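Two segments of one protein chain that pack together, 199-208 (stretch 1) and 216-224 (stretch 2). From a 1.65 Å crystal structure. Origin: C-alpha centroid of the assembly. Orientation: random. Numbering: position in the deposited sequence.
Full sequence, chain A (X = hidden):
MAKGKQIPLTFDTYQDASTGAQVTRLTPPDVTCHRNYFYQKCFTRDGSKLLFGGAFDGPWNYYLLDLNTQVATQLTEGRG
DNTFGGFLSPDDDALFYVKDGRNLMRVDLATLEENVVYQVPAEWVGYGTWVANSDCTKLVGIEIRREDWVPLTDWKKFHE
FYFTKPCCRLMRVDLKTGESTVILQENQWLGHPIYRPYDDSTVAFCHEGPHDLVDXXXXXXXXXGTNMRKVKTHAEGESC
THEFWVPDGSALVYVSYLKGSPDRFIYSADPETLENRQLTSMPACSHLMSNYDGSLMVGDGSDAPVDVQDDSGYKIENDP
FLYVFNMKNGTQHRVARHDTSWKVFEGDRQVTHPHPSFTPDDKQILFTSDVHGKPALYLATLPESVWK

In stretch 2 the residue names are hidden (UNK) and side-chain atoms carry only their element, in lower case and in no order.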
# COMPACT_ATOMS: atom_id res chain seq x y z
N ASP A 199 0.31 -6.49 -17.61
CA ASP A 199 1.09 -5.86 -18.68
C ASP A 199 2.51 -5.54 -18.18
O ASP A 199 2.80 -4.42 -17.76
CB ASP A 199 0.39 -4.59 -19.20
CG ASP A 199 1.19 -3.85 -20.26
OD1 ASP A 199 2.02 -4.48 -20.95
OD2 ASP A 199 0.96 -2.62 -20.43
N ASP A 200 3.37 -6.54 -18.22
CA ASP A 200 4.78 -6.35 -17.81
C ASP A 200 5.53 -5.30 -18.60
O ASP A 200 6.56 -4.82 -18.13
CB ASP A 200 5.55 -7.67 -17.87
CG ASP A 200 5.04 -8.69 -16.88
OD1 ASP A 200 5.70 -9.74 -16.80
OD2 ASP A 200 4.01 -8.47 -16.20
N SER A 201 5.03 -4.93 -19.78
CA SER A 201 5.69 -3.93 -20.61
C SER A 201 5.53 -2.50 -20.06
O SER A 201 6.22 -1.59 -20.52
CB SER A 201 5.19 -4.02 -22.05
OG SER A 201 5.68 -5.21 -22.71
N THR A 202 4.64 -2.31 -19.08
CA THR A 202 4.37 -0.98 -18.54
C THR A 202 4.68 -0.89 -17.04
O THR A 202 4.13 -1.65 -16.24
CB THR A 202 2.91 -0.55 -18.79
OG1 THR A 202 2.64 -0.59 -20.20
CG2 THR A 202 2.66 0.87 -18.31
N VAL A 203 5.55 0.05 -16.68
CA VAL A 203 5.85 0.33 -15.27
C VAL A 203 5.53 1.78 -14.95
O VAL A 203 6.01 2.71 -15.63
CB VAL A 203 7.34 0.02 -14.93
CG1 VAL A 203 7.66 0.30 -13.44
CG2 VAL A 203 7.69 -1.43 -15.30
N ALA A 204 4.69 2.00 -13.93
CA ALA A 204 4.43 3.35 -13.45
C ALA A 204 5.41 3.62 -12.33
O ALA A 204 5.84 2.70 -11.65
CB ALA A 204 2.98 3.48 -12.94
N PHE A 205 5.78 4.89 -12.18
CA PHE A 205 6.65 5.32 -11.05
C PHE A 205 6.46 6.81 -10.85
O PHE A 205 5.83 7.47 -11.67
CB PHE A 205 8.14 4.99 -11.30
CG PHE A 205 8.75 5.77 -12.44
CD1 PHE A 205 9.55 6.89 -12.19
CD2 PHE A 205 8.55 5.38 -13.77
CE1 PHE A 205 10.11 7.61 -13.24
CE2 PHE A 205 9.12 6.11 -14.82
CZ PHE A 205 9.90 7.21 -14.55
N CYS A 206 6.98 7.34 -9.75
CA CYS A 206 6.79 8.76 -9.47
C CYS A 206 8.08 9.54 -9.31
O CYS A 206 9.16 8.98 -9.06
CB CYS A 206 5.91 8.97 -8.21
SG CYS A 206 6.69 8.55 -6.61
N HIS A 207 7.95 10.85 -9.45
CA HIS A 207 8.97 11.78 -8.95
C HIS A 207 8.51 12.14 -7.55
O HIS A 207 7.49 12.83 -7.38
CB HIS A 207 9.07 13.01 -9.84
CG HIS A 207 9.72 12.74 -11.17
ND1 HIS A 207 9.97 13.73 -12.09
CD2 HIS A 207 10.17 11.59 -11.73
CE1 HIS A 207 10.55 13.21 -13.15
NE2 HIS A 207 10.67 11.91 -12.97
N GLU A 208 9.22 11.61 -6.56
CA GLU A 208 8.90 11.86 -5.15
C GLU A 208 9.35 13.27 -4.75
O GLU A 208 10.28 13.83 -5.34
CB GLU A 208 9.52 10.78 -4.26
CG GLU A 208 9.02 10.78 -2.79
CD GLU A 208 7.51 10.85 -2.70
OE1 GLU A 208 6.88 9.80 -2.83
OE2 GLU A 208 6.95 11.94 -2.52
N UNK A 216 6.41 16.84 -12.43
CA UNK A 216 5.23 16.02 -12.65
C UNK A 216 5.34 14.82 -11.75
O UNK A 216 6.42 14.22 -11.62
c UNK A 216 5.12 15.59 -14.12
N UNK A 217 4.23 14.48 -11.11
CA UNK A 217 4.20 13.38 -10.18
C UNK A 217 4.37 12.05 -10.90
O UNK A 217 5.24 11.27 -10.56
n UNK A 217 3.24 9.66 -5.54
n UNK A 217 3.97 11.67 -6.44
c UNK A 217 4.01 10.73 -5.49
c UNK A 217 3.13 11.69 -7.60
c UNK A 217 2.99 13.13 -7.99
c UNK A 217 2.88 13.39 -9.44
n UNK A 217 4.85 10.89 -4.49
N UNK A 218 3.53 11.79 -11.89
CA UNK A 218 3.30 10.44 -12.38
C UNK A 218 3.94 10.20 -13.75
O UNK A 218 3.76 10.99 -14.68
c UNK A 218 1.80 10.15 -12.48
c UNK A 218 1.03 10.20 -11.16
c UNK A 218 -1.15 8.63 -11.91
s UNK A 218 -0.76 10.29 -11.46
N UNK A 219 4.65 9.08 -13.85
CA UNK A 219 5.37 8.69 -15.05
C UNK A 219 5.12 7.24 -15.41
O UNK A 219 4.76 6.42 -14.55
c UNK A 219 8.12 11.15 -16.96
c UNK A 219 7.20 10.35 -14.64
c UNK A 219 8.30 13.67 -15.64
c UNK A 219 8.69 13.54 -16.95
c UNK A 219 7.71 11.27 -15.61
n UNK A 219 7.38 12.38 -13.69
c UNK A 219 8.60 12.30 -17.62
c UNK A 219 7.00 11.08 -13.50
c UNK A 219 6.88 8.90 -14.84
c UNK A 219 7.82 12.53 -14.98
N UNK A 220 5.25 6.93 -16.69
CA UNK A 220 5.27 5.56 -17.15
C UNK A 220 6.58 5.33 -17.88
O UNK A 220 7.17 6.27 -18.45
c UNK A 220 2.39 4.43 -16.51
c UNK A 220 4.11 5.28 -18.11
c UNK A 220 2.67 5.43 -17.64
c UNK A 220 1.76 5.12 -18.82
N UNK A 221 7.05 4.09 -17.87
CA UNK A 221 8.19 3.71 -18.70
C UNK A 221 7.99 2.27 -19.14
O UNK A 221 7.32 1.48 -18.45
c UNK A 221 9.54 3.89 -17.93
c UNK A 221 12.04 4.38 -18.23
c UNK A 221 9.68 2.88 -16.78
c UNK A 221 10.75 3.86 -18.89
N UNK A 222 8.53 1.92 -20.30
CA UNK A 222 8.53 0.53 -20.72
C UNK A 222 9.50 -0.27 -19.87
O UNK A 222 10.49 0.28 -19.37
n UNK A 222 8.24 1.10 -24.40
c UNK A 222 7.86 0.97 -23.13
c UNK A 222 8.90 0.38 -22.20
o UNK A 222 6.73 1.28 -22.75
N UNK A 223 9.23 -1.56 -19.75
CA UNK A 223 10.06 -2.47 -18.96
C UNK A 223 11.52 -2.44 -19.41
O UNK A 223 12.42 -2.61 -18.59
c UNK A 223 9.52 -3.89 -19.06
c UNK A 223 9.55 -6.22 -18.18
o UNK A 223 9.41 -6.95 -17.18
c UNK A 223 10.02 -4.82 -17.98
o UNK A 223 9.31 -6.60 -19.36
N UNK A 224 11.76 -2.22 -20.70
CA UNK A 224 13.13 -2.23 -21.20
C UNK A 224 13.83 -0.87 -21.07
O UNK A 224 14.95 -0.70 -21.56
o UNK A 224 12.30 -2.24 -24.79
c UNK A 224 12.44 -1.84 -23.62
c UNK A 224 13.17 -2.75 -22.64
o UNK A 224 11.99 -0.73 -23.23
O HOH W 1 4.49 0.71 -21.75
O HOH W 2 8.73 -6.05 -21.89
O HOH W 3 5.70 13.79 -5.38

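Position 216 carries a single side-chain carbon, CB, which comes no closer to the first stretch than 5.6 Å, from ND1 of His 207; the contact comes from the backbone, whose O lies 3.4 Å from CB of His 207. One carbon makes it Ala 216, small enough for a buried spot where only the backbone is used.

Position 217 has three carbons, a nitrogen, then a carbon bearing two more nitrogens. The CA-to-CB bond points away from the first stretch, yet the long chain brings its end back: a terminal nitrogen lies 2.8 Å from OE1 of Glu 208. The planar group is a guanidinium, hence Arg 217. SG of Cys 206 lies over one face, 3.6 Å from CZ, while OE1 of Glu 208 meets NH2 at the edge, in a salt bridge whose hydrogen bond is weak at 118°. NE donates to water 3, which in turn donates to O of His 207. A flat cation on a long chain can offer its face to SG, its edge to a carboxylate and NE to a water.

At 218 the side chain is unbranched: two carbons, a sulfur, one carbon. It is covered very little by the first stretch; its nearest approach is CB to O of Phe 205, 4.9 Å. This is Met 218, paired with Cys 206; its flexible, buried thioether lies farther off.

Position 219 shows one carbon followed by fused five- and six-membered rings holding eight carbons and one nitrogen. The five-membered ring stacks face to face on the His 207 ring, centroids 3.8 Å apart and planes at 22°, and CB sits over the face of Phe 205, 3.7 Å from the ring centroid, a CH-pi contact. This is the indole of Trp 219. NE1 donates to O of Ala 216 (2.9 Å), so a broad stacking surface joins a polar edge tied to its own stretch.

Position 220 has four carbons forked at the second; one tip lies 3.7 Å from CB of Ala 204 and 4.0 Å from CG2 of Thr 202. It is Leu 220, whose fork carries CD2 to small Ala 204 and that methyl.

At 221 four carbons fork at the first, one arm two carbons long; the short arm lies 3.8 Å from CE2 of Phe 205 and 4.1 Å from CB of Val 203. This is Ile 221, whose branch at CB places CG2 in a buried apolar cluster.

Position 222 has two carbons, the second carrying one oxygen and one nitrogen. The oxygen accepts from water 1, which also donates to O of Ser 201 and OG1 of Thr 202. Asn 222 suits: an amide oxygen can share that water.

Position 223 has three carbons, the third with two oxygens; CB lies 3.2 Å from O of Asp 200. This is Glu 223, whose carboxylate OE2 accepts from O of water 2 (2.7 Å); the same water O is hydrogen-bonded to OG of Ser 201 at 3.3 Å.

Position 224 has two carbons, the second with two oxygens, out of contact: Asp 224, its charge readily tolerated where exposed.

The contact is an antiparallel strand pair. Val 203 with Ile 221 and Phe 205 with Trp 219 each exchange two backbone hydrogen bonds; N of Glu 223 to O of Ser 201 (3.1 Å) and N of His 207 to O of Arg 217 (3.0 Å) extend the ladder at its ends. Side chains alternate between faces, with Val 203, Phe 205, Trp 219 and Ile 221 together on one.

Stretch 2 (216-224) ARMWLINED
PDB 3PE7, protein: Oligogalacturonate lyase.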